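PDB 6D97: aldehyde dehydrogenase 12, which catalyses the NAD+-dependent oxidation of L-glutamate gamma-semialdehyde to glutamate, the last step of proline catabolism in plants. Local coordinates for residues Tyr107-Gly111 / Phe159-Arg165; Tyr110-Ser114 / Met210-Tyr214; Ala117-Gly122 / Ser152-Glu157; Glu203-Gln208 / Ala512-Thr516. All coordinates share one frame. Residues are numbered along the deposited sequence.

Interaction 1. Residues Tyr107-Gly111 / Phe159-Arg165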
loop_
_atom_site.group_PDB
_atom_site.type_symbol
_atom_site.label_atom_id
_atom_site.label_comp_id
_atom_site.label_asym_id
_atom_site.label_seq_id
_atom_site.Cartn_x
_atom_site.Cartn_y
_atom_site.Cartn_z
ATOM N N TYR A 107 -18.094 2.253 11.702
ATOM C CA TYR A 107 -17.443 2.707 10.475
ATOM C C TYR A 107 -18.467 2.933 9.373
ATOM O O TYR A 107 -18.389 3.921 8.634
ATOM C CB TYR A 107 -16.403 1.695 10.000
ATOM C CG TYR A 107 -15.184 1.536 10.871
ATOM C CD1 TYR A 107 -14.238 2.548 10.975
ATOM C CD2 TYR A 107 -14.959 0.349 11.558
ATOM C CE1 TYR A 107 -13.114 2.388 11.756
ATOM C CE2 TYR A 107 -13.846 0.180 12.347
ATOM C CZ TYR A 107 -12.926 1.203 12.444
ATOM O OH TYR A 107 -11.805 1.042 13.221
ATOM N N LEU A 108 -19.434 2.020 9.247
ATOM C CA LEU A 108 -20.466 2.161 8.225
ATOM C C LEU A 108 -21.370 3.350 8.511
ATOM O O LEU A 108 -21.791 4.050 7.582
ATOM C CB LEU A 108 -21.290 0.879 8.135
ATOM C CG LEU A 108 -20.442 -0.345 7.805
ATOM C CD1 LEU A 108 -21.313 -1.564 7.518
ATOM C CD2 LEU A 108 -19.538 -0.010 6.638
ATOM N N MET A 109 -21.687 3.580 9.789
ATOM C CA MET A 109 -22.534 4.707 10.165
ATOM C C MET A 109 -21.912 6.026 9.740
ATOM O O MET A 109 -22.606 6.925 9.256
ATOM C CB MET A 109 -22.769 4.702 11.675
ATOM C CG MET A 109 -23.621 5.849 12.198
ATOM S SD MET A 109 -23.739 5.800 13.998
ATOM C CE MET A 109 -22.074 6.261 14.477
ATOM N N TYR A 110 -20.602 6.162 9.911
ATOM C CA TYR A 110 -19.980 7.424 9.554
ATOM C C TYR A 110 -19.814 7.558 8.050
ATOM O O TYR A 110 -19.711 8.679 7.537
ATOM C CB TYR A 110 -18.653 7.574 10.281
ATOM C CG TYR A 110 -18.847 8.230 11.614
ATOM C CD1 TYR A 110 -19.009 9.603 11.706
ATOM C CD2 TYR A 110 -18.909 7.483 12.777
ATOM C CE1 TYR A 110 -19.203 10.218 12.916
ATOM C CE2 TYR A 110 -19.100 8.087 13.993
ATOM C CZ TYR A 110 -19.247 9.454 14.058
ATOM O OH TYR A 110 -19.441 10.054 15.278
ATOM N N GLY A 111 -19.780 6.438 7.329
ATOM C CA GLY A 111 -19.953 6.512 5.890
ATOM C C GLY A 111 -21.294 7.118 5.523
ATOM O O GLY A 111 -21.381 7.988 4.652
ATOM N N PHE A 159 -15.614 10.141 1.894
ATOM C CA PHE A 159 -15.762 9.175 2.972
ATOM C C PHE A 159 -17.210 8.746 3.113
ATOM O O PHE A 159 -17.740 8.605 4.218
ATOM C CB PHE A 159 -15.185 9.736 4.266
ATOM C CG PHE A 159 -13.720 10.025 4.162
ATOM C CD1 PHE A 159 -12.802 8.990 4.205
ATOM C CD2 PHE A 159 -13.261 11.314 3.959
ATOM C CE1 PHE A 159 -11.455 9.232 4.075
ATOM C CE2 PHE A 159 -11.908 11.565 3.835
ATOM C CZ PHE A 159 -11.005 10.520 3.891
ATOM N N CYS A 160 -17.852 8.514 1.973
ATOM C CA CYS A 160 -19.163 7.894 1.896
ATOM C C CYS A 160 -19.016 6.380 1.767
ATOM O O CYS A 160 -17.926 5.851 1.527
ATOM C CB CYS A 160 -19.954 8.450 0.712
ATOM S SG CYS A 160 -20.174 10.244 0.704
ATOM N N GLY A 161 -20.138 5.683 1.927
ATOM C CA GLY A 161 -20.156 4.238 1.758
ATOM C C GLY A 161 -19.179 3.537 2.684
ATOM O O GLY A 161 -19.239 3.671 3.911
ATOM N N ASP A 162 -18.263 2.779 2.086
ATOM C CA ASP A 162 -17.298 1.974 2.825
ATOM C C ASP A 162 -15.988 2.703 3.097
ATOM O O ASP A 162 -15.082 2.108 3.691
ATOM C CB ASP A 162 -16.989 0.677 2.062
ATOM C CG ASP A 162 -18.181 -0.257 1.971
ATOM O OD1 ASP A 162 -18.730 -0.643 3.023
ATOM O OD2 ASP A 162 -18.565 -0.609 0.836
ATOM N N GLN A 163 -15.856 3.966 2.686
ATOM C CA GLN A 163 -14.541 4.603 2.713
ATOM C C GLN A 163 -14.042 4.889 4.125
ATOM O O GLN A 163 -12.827 4.986 4.327
ATOM C CB GLN A 163 -14.555 5.887 1.879
ATOM C CG GLN A 163 -14.658 5.642 0.369
ATOM C CD GLN A 163 -13.444 4.916 -0.216
ATOM O OE1 GLN A 163 -12.439 4.696 0.463
ATOM N NE2 GLN A 163 -13.539 4.544 -1.488
ATOM N N VAL A 164 -14.935 5.022 5.104
ATOM C CA VAL A 164 -14.493 5.117 6.492
ATOM C C VAL A 164 -14.018 3.762 6.988
ATOM O O VAL A 164 -12.958 3.646 7.615
ATOM C CB VAL A 164 -15.622 5.677 7.372
ATOM C CG1 VAL A 164 -15.210 5.645 8.833
ATOM C CG2 VAL A 164 -15.951 7.084 6.936
ATOM N N ARG A 165 -14.813 2.725 6.712
ATOM C CA ARG A 165 -14.418 1.340 6.928
ATOM C C ARG A 165 -13.033 1.065 6.348
ATOM O O ARG A 165 -12.179 0.455 6.999
ATOM C CB ARG A 165 -15.483 0.432 6.297
ATOM C CG ARG A 165 -15.351 -1.051 6.582
ATOM C CD ARG A 165 -15.703 -1.885 5.350
ATOM N NE ARG A 165 -17.112 -1.851 4.967
ATOM C CZ ARG A 165 -18.013 -2.744 5.360
ATOM N NH1 ARG A 165 -17.654 -3.735 6.164
ATOM N NH2 ARG A 165 -19.273 -2.640 4.953
HETATM O O HOH W 1 -17.532 3.365 5.853
HETATM O O HOH W 2 -21.881 2.974 4.961
#
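The backbones come unusually close where helix 105-121 meets 159-165: the CA atoms of Gly111 and Cys160 lie 4.3 Å apart, those of Tyr107 and Arg165 4.9 Å. Glycine permits the first approach, since a CB on Gly111 would clash with Gly161 O. With no CB there, three CA-H...O contacts form: Gly111 CA to Phe159 O, Gly111 CA to Gly161 O and Cys160 CA to Gly111 O, each 3.5 Å with angles at the hydrogen of 161-168°. The second segment bends through a type II' turn from Cys160 to Gln163, with Gly161 at phi 58°, psi -122°. Water 1 bridges the backbones, donating to Tyr107 O (3.0 Å) and Gly161 O (2.6 Å) and accepting from Arg165 N (2.9 Å).

Val164 fills the space beside the helix, its CG1 3.9 Å from Tyr107 CD1 and 4.2 Å from Tyr110 CB. Leu108 CD2 lies over one face of the Arg165 guanidinium, 3.1 Å from NH2. That group also forms a salt bridge with Asp162 (NE to OD1 2.8 Å) and hydrogen-bonds Asn176 of the third subunit, while Asp162 OD2 is held by Gln499 of the second. The turn leads into the short helix 163-167 and packs it against helix 105-121 at a subunit junction, with Val164 and Tyr110 both touching Tyr214 of helix 203-214.

Interaction 2. Residues Tyr110-Ser114 / Met210-Tyr214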
loop_
_atom_site.group_PDB
_atom_site.type_symbol
_atom_site.label_atom_id
_atom_site.label_comp_id
_atom_site.label_asym_id
_atom_site.label_seq_id
_atom_site.Cartn_x
_atom_site.Cartn_y
_atom_site.Cartn_z
ATOM N N TYR A 110 -20.602 6.162 9.911
ATOM C CA TYR A 110 -19.980 7.424 9.554
ATOM C C TYR A 110 -19.814 7.558 8.050
ATOM O O TYR A 110 -19.711 8.679 7.537
ATOM C CB TYR A 110 -18.653 7.574 10.281
ATOM C CG TYR A 110 -18.847 8.230 11.614
ATOM C CD1 TYR A 110 -19.009 9.603 11.706
ATOM C CD2 TYR A 110 -18.909 7.483 12.777
ATOM C CE1 TYR A 110 -19.203 10.218 12.916
ATOM C CE2 TYR A 110 -19.100 8.087 13.993
ATOM C CZ TYR A 110 -19.247 9.454 14.058
ATOM O OH TYR A 110 -19.441 10.054 15.278
ATOM N N GLY A 111 -19.780 6.438 7.329
ATOM C CA GLY A 111 -19.953 6.512 5.890
ATOM C C GLY A 111 -21.294 7.118 5.523
ATOM O O GLY A 111 -21.381 7.988 4.652
ATOM N N ASP A 112 -22.357 6.683 6.209
ATOM C CA ASP A 112 -23.692 7.206 5.934
ATOM C C ASP A 112 -23.831 8.655 6.380
ATOM O O ASP A 112 -24.418 9.474 5.663
ATOM C CB ASP A 112 -24.752 6.338 6.612
ATOM C CG ASP A 112 -24.945 5.002 5.918
ATOM O OD1 ASP A 112 -24.558 4.883 4.735
ATOM O OD2 ASP A 112 -25.480 4.072 6.559
ATOM N N ILE A 113 -23.314 8.986 7.566
ATOM C CA ILE A 113 -23.362 10.367 8.048
ATOM C C ILE A 113 -22.663 11.293 7.065
ATOM O O ILE A 113 -23.180 12.357 6.705
ATOM C CB ILE A 113 -22.737 10.468 9.449
ATOM C CG1 ILE A 113 -23.610 9.751 10.474
ATOM C CG2 ILE A 113 -22.530 11.926 9.833
ATOM C CD1 ILE A 113 -22.903 9.512 11.786
ATOM N N SER A 114 -21.476 10.889 6.604
ATOM C CA SER A 114 -20.725 11.714 5.663
ATOM C C SER A 114 -21.482 11.893 4.353
ATOM O O SER A 114 -21.408 12.958 3.729
ATOM C CB SER A 114 -19.352 11.092 5.408
ATOM O OG SER A 114 -18.623 10.951 6.616
ATOM N N MET A 210 -14.113 15.092 11.773
ATOM C CA MET A 210 -14.542 13.849 11.139
ATOM C C MET A 210 -13.426 12.814 11.150
ATOM O O MET A 210 -13.684 11.628 11.381
ATOM C CB MET A 210 -15.023 14.107 9.710
ATOM C CG MET A 210 -16.177 15.099 9.626
ATOM S SD MET A 210 -17.578 14.658 10.682
ATOM C CE MET A 210 -18.032 13.057 10.014
ATOM N N GLY A 211 -12.184 13.243 10.904
ATOM C CA GLY A 211 -11.065 12.316 10.967
ATOM C C GLY A 211 -10.952 11.637 12.316
ATOM O O GLY A 211 -10.786 10.417 12.402
ATOM N N ALA A 212 -11.064 12.419 13.392
ATOM C CA ALA A 212 -11.025 11.846 14.732
ATOM C C ALA A 212 -12.152 10.840 14.929
ATOM O O ALA A 212 -11.932 9.735 15.441
ATOM C CB ALA A 212 -11.102 12.955 15.781
ATOM N N LEU A 213 -13.371 11.201 14.516
ATOM C CA LEU A 213 -14.504 10.298 14.685
ATOM C C LEU A 213 -14.349 9.044 13.835
ATOM O O LEU A 213 -14.678 7.939 14.287
ATOM C CB LEU A 213 -15.807 11.015 14.340
ATOM C CG LEU A 213 -16.287 12.057 15.350
ATOM C CD1 LEU A 213 -17.428 12.886 14.766
ATOM C CD2 LEU A 213 -16.715 11.378 16.634
ATOM N N TYR A 214 -13.846 9.193 12.604
ATOM C CA TYR A 214 -13.716 8.051 11.703
ATOM C C TYR A 214 -12.895 6.932 12.331
ATOM O O TYR A 214 -13.267 5.756 12.249
ATOM C CB TYR A 214 -13.067 8.478 10.385
ATOM C CG TYR A 214 -13.892 9.381 9.496
ATOM C CD1 TYR A 214 -15.277 9.416 9.594
ATOM C CD2 TYR A 214 -13.277 10.194 8.548
ATOM C CE1 TYR A 214 -16.029 10.241 8.776
ATOM C CE2 TYR A 214 -14.014 11.024 7.730
ATOM C CZ TYR A 214 -15.391 11.044 7.843
ATOM O OH TYR A 214 -16.125 11.872 7.021
#
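Tyr110 packs its side chain across three residues of 210-214: its CB lies 3.9 Å from Tyr214 CD1, its CE1 3.7 Å from Leu213 CD1, and its CD1 4.0 Å from Met210 CE, a methyl that sits near the ring plane at the edge. The ring end goes further, with OH 3.3 Å from Leu213 CD2 and hydrogen-bonded to Asp247. Such large side chains suit the wide spacing, for the short axes approach no closer than 11.4 Å and run nearly antiparallel at 156°. In the Rossmann-like NAD-binding domain of this aldehyde dehydrogenase, helix 203-214 is the crossover between the parallel strands 191-196 and 218-223, and helix 105-121 runs alongside its C-terminal turn. The polar part of the interface is a relay: Tyr214 OH donates to Ser114 OG (2.7 Å), which donates in turn to Tyr110 O (2.7 Å), the carbonyl that also accepts Ser114 N at 3.0 Å. Met210 CE lies 4.0 Å from Ser114 OG, and Phe155 and Leu156 of helix 142-157 touch both Met210 and Tyr214.

Interaction 3. Residues Ala117-Gly122 / Ser152-Glu157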
loop_
_atom_site.group_PDB
_atom_site.type_symbol
_atom_site.label_atom_id
_atom_site.label_comp_id
_atom_site.label_asym_id
_atom_site.label_seq_id
_atom_site.Cartn_x
_atom_site.Cartn_y
_atom_site.Cartn_z
ATOM N N ALA A 117 -24.313 14.388 5.028
ATOM C CA ALA A 117 -23.749 15.720 5.226
ATOM C C ALA A 117 -23.212 16.298 3.922
ATOM O O ALA A 117 -23.415 17.483 3.636
ATOM C CB ALA A 117 -22.653 15.675 6.288
ATOM N N ALA A 118 -22.521 15.480 3.121
ATOM C CA ALA A 118 -22.004 15.957 1.841
ATOM C C ALA A 118 -23.130 16.419 0.925
ATOM O O ALA A 118 -22.987 17.418 0.211
ATOM C CB ALA A 118 -21.178 14.864 1.159
ATOM N N HIS A 119 -24.258 15.705 0.929
ATOM C CA HIS A 119 -25.380 16.114 0.092
ATOM C C HIS A 119 -26.003 17.402 0.607
ATOM O O HIS A 119 -26.459 18.240 -0.182
ATOM C CB HIS A 119 -26.428 15.003 0.026
ATOM C CG HIS A 119 -27.590 15.325 -0.863
ATOM N ND1 HIS A 119 -28.853 15.588 -0.378
ATOM C CD2 HIS A 119 -27.676 15.431 -2.210
ATOM C CE1 HIS A 119 -29.667 15.842 -1.387
ATOM N NE2 HIS A 119 -28.977 15.752 -2.511
ATOM N N MET A 120 -26.034 17.578 1.928
ATOM C CA MET A 120 -26.566 18.809 2.498
ATOM C C MET A 120 -25.663 19.991 2.179
ATOM O O MET A 120 -26.130 21.027 1.692
ATOM C CB MET A 120 -26.746 18.652 4.006
ATOM C CG MET A 120 -28.046 17.985 4.390
ATOM S SD MET A 120 -29.486 18.978 3.953
ATOM C CE MET A 120 -29.368 20.302 5.156
ATOM N N LEU A 121 -24.360 19.851 2.439
ATOM C CA LEU A 121 -23.418 20.923 2.135
ATOM C C LEU A 121 -23.398 21.279 0.655
ATOM O O LEU A 121 -23.036 22.407 0.309
ATOM C CB LEU A 121 -22.006 20.536 2.589
ATOM C CG LEU A 121 -21.522 20.951 3.982
ATOM C CD1 LEU A 121 -20.004 20.943 4.027
ATOM C CD2 LEU A 121 -22.062 22.316 4.374
ATOM N N GLY A 122 -23.768 20.347 -0.225
ATOM C CA GLY A 122 -23.775 20.615 -1.654
ATOM C C GLY A 122 -24.987 21.367 -2.161
ATOM O O GLY A 122 -24.997 21.799 -3.319
ATOM N N SER A 152 -14.795 21.384 2.122
ATOM C CA SER A 152 -15.489 20.594 3.134
ATOM C C SER A 152 -16.454 19.607 2.492
ATOM O O SER A 152 -16.514 18.436 2.885
ATOM C CB SER A 152 -16.231 21.521 4.098
ATOM O OG SER A 152 -15.373 22.532 4.589
ATOM N N GLN A 153 -17.207 20.059 1.486
ATOM C CA GLN A 153 -18.194 19.198 0.843
ATOM C C GLN A 153 -17.518 18.036 0.127
ATOM O O GLN A 153 -17.958 16.885 0.229
ATOM C CB GLN A 153 -19.045 20.026 -0.125
ATOM C CG GLN A 153 -20.336 19.366 -0.578
ATOM C CD GLN A 153 -20.132 18.404 -1.724
ATOM O OE1 GLN A 153 -19.150 18.496 -2.464
ATOM N NE2 GLN A 153 -21.062 17.468 -1.877
ATOM N N LYS A 154 -16.428 18.323 -0.595
ATOM C CA LYS A 154 -15.704 17.280 -1.316
ATOM C C LYS A 154 -15.075 16.275 -0.359
ATOM O O LYS A 154 -15.092 15.068 -0.623
ATOM C CB LYS A 154 -14.637 17.910 -2.214
ATOM C CG LYS A 154 -15.148 18.324 -3.587
ATOM C CD LYS A 154 -15.371 17.101 -4.468
ATOM C CE LYS A 154 -16.082 17.458 -5.762
ATOM N NZ LYS A 154 -17.501 17.841 -5.535
ATOM N N PHE A 155 -14.511 16.758 0.754
ATOM C CA PHE A 155 -13.926 15.868 1.752
ATOM C C PHE A 155 -14.951 14.857 2.251
ATOM O O PHE A 155 -14.666 13.656 2.334
ATOM C CB PHE A 155 -13.358 16.700 2.908
ATOM C CG PHE A 155 -13.052 15.905 4.150
ATOM C CD1 PHE A 155 -11.801 15.341 4.340
ATOM C CD2 PHE A 155 -14.012 15.749 5.140
ATOM C CE1 PHE A 155 -11.519 14.623 5.490
ATOM C CE2 PHE A 155 -13.741 15.031 6.285
ATOM C CZ PHE A 155 -12.492 14.470 6.464
ATOM N N LEU A 156 -16.156 15.326 2.579
ATOM C CA LEU A 156 -17.212 14.421 3.021
ATOM C C LEU A 156 -17.585 13.431 1.927
ATOM O O LEU A 156 -17.912 12.273 2.212
ATOM C CB LEU A 156 -18.435 15.226 3.463
ATOM C CG LEU A 156 -18.267 16.088 4.717
ATOM C CD1 LEU A 156 -19.492 16.968 4.940
ATOM C CD2 LEU A 156 -17.988 15.215 5.934
ATOM N N GLU A 157 -17.536 13.863 0.663
ATOM C CA GLU A 157 -17.816 12.941 -0.433
ATOM C C GLU A 157 -16.776 11.833 -0.513
ATOM O O GLU A 157 -17.084 10.734 -0.983
ATOM C CB GLU A 157 -17.897 13.692 -1.763
ATOM C CG GLU A 157 -19.265 14.281 -2.058
ATOM C CD GLU A 157 -19.440 14.646 -3.521
ATOM O OE1 GLU A 157 -20.513 15.180 -3.879
ATOM O OE2 GLU A 157 -18.507 14.392 -4.314
#
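Ala118 is the small bump on which this helix pair closes. Its CB points at helix 142-157 and settles between Leu156 CB, 3.6 Å away, and Glu157 CG, 3.8 Å away, while its CA comes within 5.1 Å of Gln153 CA. A side chain of one carbon allows the short axes to approach to 8.4 Å, at an angle of 154° between nearly antiparallel directions. In return, Leu156 pushes into the hollow between Ala117 and Leu121: its CD1 is 3.7 Å from Ala117 CB and 4.1 Å from Leu121 CD1. Leu121 reaches the preceding turn of helix 142-157, with CD1 3.8 Å from Ser152 CB and CB 3.8 Å from Gln153 CG.

Along one flank the fit becomes polar. Gln153 folds against the C-terminal end of helix 105-121, where its CG lies 3.6 Å from Gly122 N and its NE2 donates to Ala118 O (2.8 Å, 167°). The same NE2 donates to Glu157 OE1 (3.1 Å, 167°). Ala118 O also receives a weak bond from Gly122 N (3.1 Å), so the glutamine adds a strong partner where the helical bond is poor. A CB on Gly122 would be tight against Gln153 NE2, at 3.2 Å. The pair belongs to a helical layer: Ala117 and Leu121 also meet Leu237 of helix 229-240, Leu121 packs on Val126 and Phe130 of helix 124-137, and Ser152 touches Leu206 of helix 203-214.

Interaction 4. Residues Glu203-Gln208 / Ala512-Thr516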
loop_
_atom_site.group_PDB
_atom_site.type_symbol
_atom_site.label_atom_id
_atom_site.label_comp_id
_atom_site.label_asym_id
_atom_site.label_seq_id
_atom_site.Cartn_x
_atom_site.Cartn_y
_atom_site.Cartn_z
ATOM N N GLU A 203 -13.403 24.619 7.443
ATOM C CA GLU A 203 -12.624 23.571 6.787
ATOM C C GLU A 203 -11.726 22.833 7.772
ATOM O O GLU A 203 -11.719 21.598 7.813
ATOM C CB GLU A 203 -11.793 24.177 5.657
ATOM C CG GLU A 203 -10.931 23.183 4.905
ATOM C CD GLU A 203 -10.116 23.849 3.813
ATOM O OE1 GLU A 203 -10.520 24.936 3.348
ATOM O OE2 GLU A 203 -9.070 23.293 3.423
ATOM N N ILE A 204 -10.951 23.567 8.564
ATOM C CA ILE A 204 -9.989 22.940 9.470
ATOM C C ILE A 204 -10.716 22.153 10.558
ATOM O O ILE A 204 -10.456 20.950 10.706
ATOM C CB ILE A 204 -9.025 23.975 10.074
ATOM C CG1 ILE A 204 -8.156 24.606 8.985
ATOM C CG2 ILE A 204 -8.174 23.329 11.151
ATOM C CD1 ILE A 204 -7.286 25.731 9.491
ATOM N N PRO A 205 -11.627 22.756 11.339
ATOM C CA PRO A 205 -12.276 21.968 12.403
ATOM C C PRO A 205 -13.118 20.808 11.892
ATOM O O PRO A 205 -13.092 19.731 12.499
ATOM C CB PRO A 205 -13.124 23.011 13.145
ATOM C CG PRO A 205 -13.267 24.142 12.200
ATOM C CD PRO A 205 -12.031 24.174 11.395
ATOM N N LEU A 206 -13.859 20.987 10.793
ATOM C CA LEU A 206 -14.702 19.899 10.296
ATOM C C LEU A 206 -13.867 18.701 9.862
ATOM O O LEU A 206 -14.202 17.554 10.182
ATOM C CB LEU A 206 -15.574 20.379 9.136
ATOM C CG LEU A 206 -16.338 19.280 8.387
ATOM C CD1 LEU A 206 -17.385 18.644 9.287
ATOM C CD2 LEU A 206 -16.974 19.805 7.108
ATOM N N LEU A 207 -12.773 18.949 9.137
ATOM C CA LEU A 207 -11.983 17.850 8.589
ATOM C C LEU A 207 -11.250 17.086 9.685
ATOM O O LEU A 207 -11.116 15.859 9.608
ATOM C CB LEU A 207 -10.998 18.380 7.548
ATOM C CG LEU A 207 -11.466 18.400 6.089
ATOM C CD1 LEU A 207 -12.764 19.171 5.921
ATOM C CD2 LEU A 207 -10.384 18.967 5.179
ATOM N N GLN A 208 -10.766 17.787 10.715
ATOM C CA GLN A 208 -10.132 17.093 11.830
ATOM C C GLN A 208 -11.170 16.426 12.724
ATOM O O GLN A 208 -10.921 15.345 13.272
ATOM C CB GLN A 208 -9.261 18.060 12.639
ATOM C CG GLN A 208 -8.152 18.740 11.841
ATOM C CD GLN A 208 -6.981 17.820 11.528
ATOM O OE1 GLN A 208 -7.037 16.613 11.769
ATOM N NE2 GLN A 208 -5.906 18.394 10.993
ATOM N N ALA A 512 1.179 17.573 11.862
ATOM C CA ALA A 512 -0.126 17.061 11.489
ATOM C C ALA A 512 -0.360 17.234 9.993
ATOM O O ALA A 512 0.239 18.088 9.334
ATOM C CB ALA A 512 -1.227 17.772 12.276
ATOM N N GLY A 513 -1.226 16.376 9.455
ATOM C CA GLY A 513 -1.815 16.568 8.153
ATOM C C GLY A 513 -3.313 16.757 8.302
ATOM O O GLY A 513 -3.869 16.677 9.401
ATOM N N ILE A 514 -3.961 17.018 7.171
ATOM C CA ILE A 514 -5.403 17.213 7.157
ATOM C C ILE A 514 -5.929 16.809 5.789
ATOM O O ILE A 514 -5.244 16.958 4.774
ATOM C CB ILE A 514 -5.768 18.676 7.508
ATOM C CG1 ILE A 514 -7.276 18.833 7.702
ATOM C CG2 ILE A 514 -5.260 19.635 6.436
ATOM C CD1 ILE A 514 -7.675 20.196 8.245
ATOM N N GLY A 515 -7.145 16.264 5.771
ATOM C CA GLY A 515 -7.835 16.005 4.522
ATOM C C GLY A 515 -7.785 14.589 3.977
ATOM O O GLY A 515 -8.830 13.959 3.785
ATOM N N THR A 516 -6.581 14.084 3.716
ATOM C CA THR A 516 -6.400 12.832 2.994
ATOM C C THR A 516 -6.560 11.628 3.917
ATOM O O THR A 516 -6.496 11.756 5.143
ATOM C CB THR A 516 -5.022 12.797 2.332
ATOM O OG1 THR A 516 -3.992 12.865 3.327
ATOM C CG2 THR A 516 -4.867 13.950 1.375
HETATM O O HOH W 3 -8.439 15.469 8.183
#
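Beginning at Ala512, whose backbone is hydrogen-bonded to Leu292, the second segment passes helix 203-214 without regular structure of its own. At Gly513 the carbonyl O accepts a hydrogen bond from Gln208 NE2 (3.1 Å, 153°); Gln208 OE1 is engaged by Trp524 NE1, so one amide ties the loop and helix 517-524 to the same residue. Ile514 follows and gives the main apolar contact. Extended with both chi angles t, it lays CG1 3.8 Å from Leu207 CB and CD1 4.3 Å from Ile204 CG2 and 3.8 Å from Ile204 O. Gly515 turns the chain at phi 99°, psi -59°, where a CB would jam against the preceding carbonyl. Its CA lies 4.0 Å from Leu207 CD2, and water 3 accepts from its N (2.9 Å) and donates weakly to Leu207 O (3.1 Å). Thr516 then caps the helix that follows through OG1 to Ala519 N. Helix 203-214 is here wedged between this loop and the helices 142-157 and 229-240, and Ile204 and Pro205 rest on Thr196, an NAD+-binding residue at the end of strand 191-196; bound NAD is about 9 Å from the Ile204 side chain.

How the interactions relate
All four contacts are largely buried, but their depth differs: the centre of interaction 4 lies about 7 Å from the centre of the chain and touches no other subunit, whereas interaction 1, its centre about 24 Å from that of the chain, borders two. Interactions 1, 2 and 3 all use helix 105-121, and 2 and 4 share helix 203-214. Tyr214 connects 1 with 2, its CD1 3.6 Å from Val164 CG2; Phe155 links 3 with 4, its CE1 3.3 Å from Gly515 O. Backbone proximity and water dominate interaction 1, large side chains with a hydroxyl relay interaction 2, close alanine packing interaction 3, and a loop held by one isoleucine and one glutamine interaction 4, nearest the cofactor.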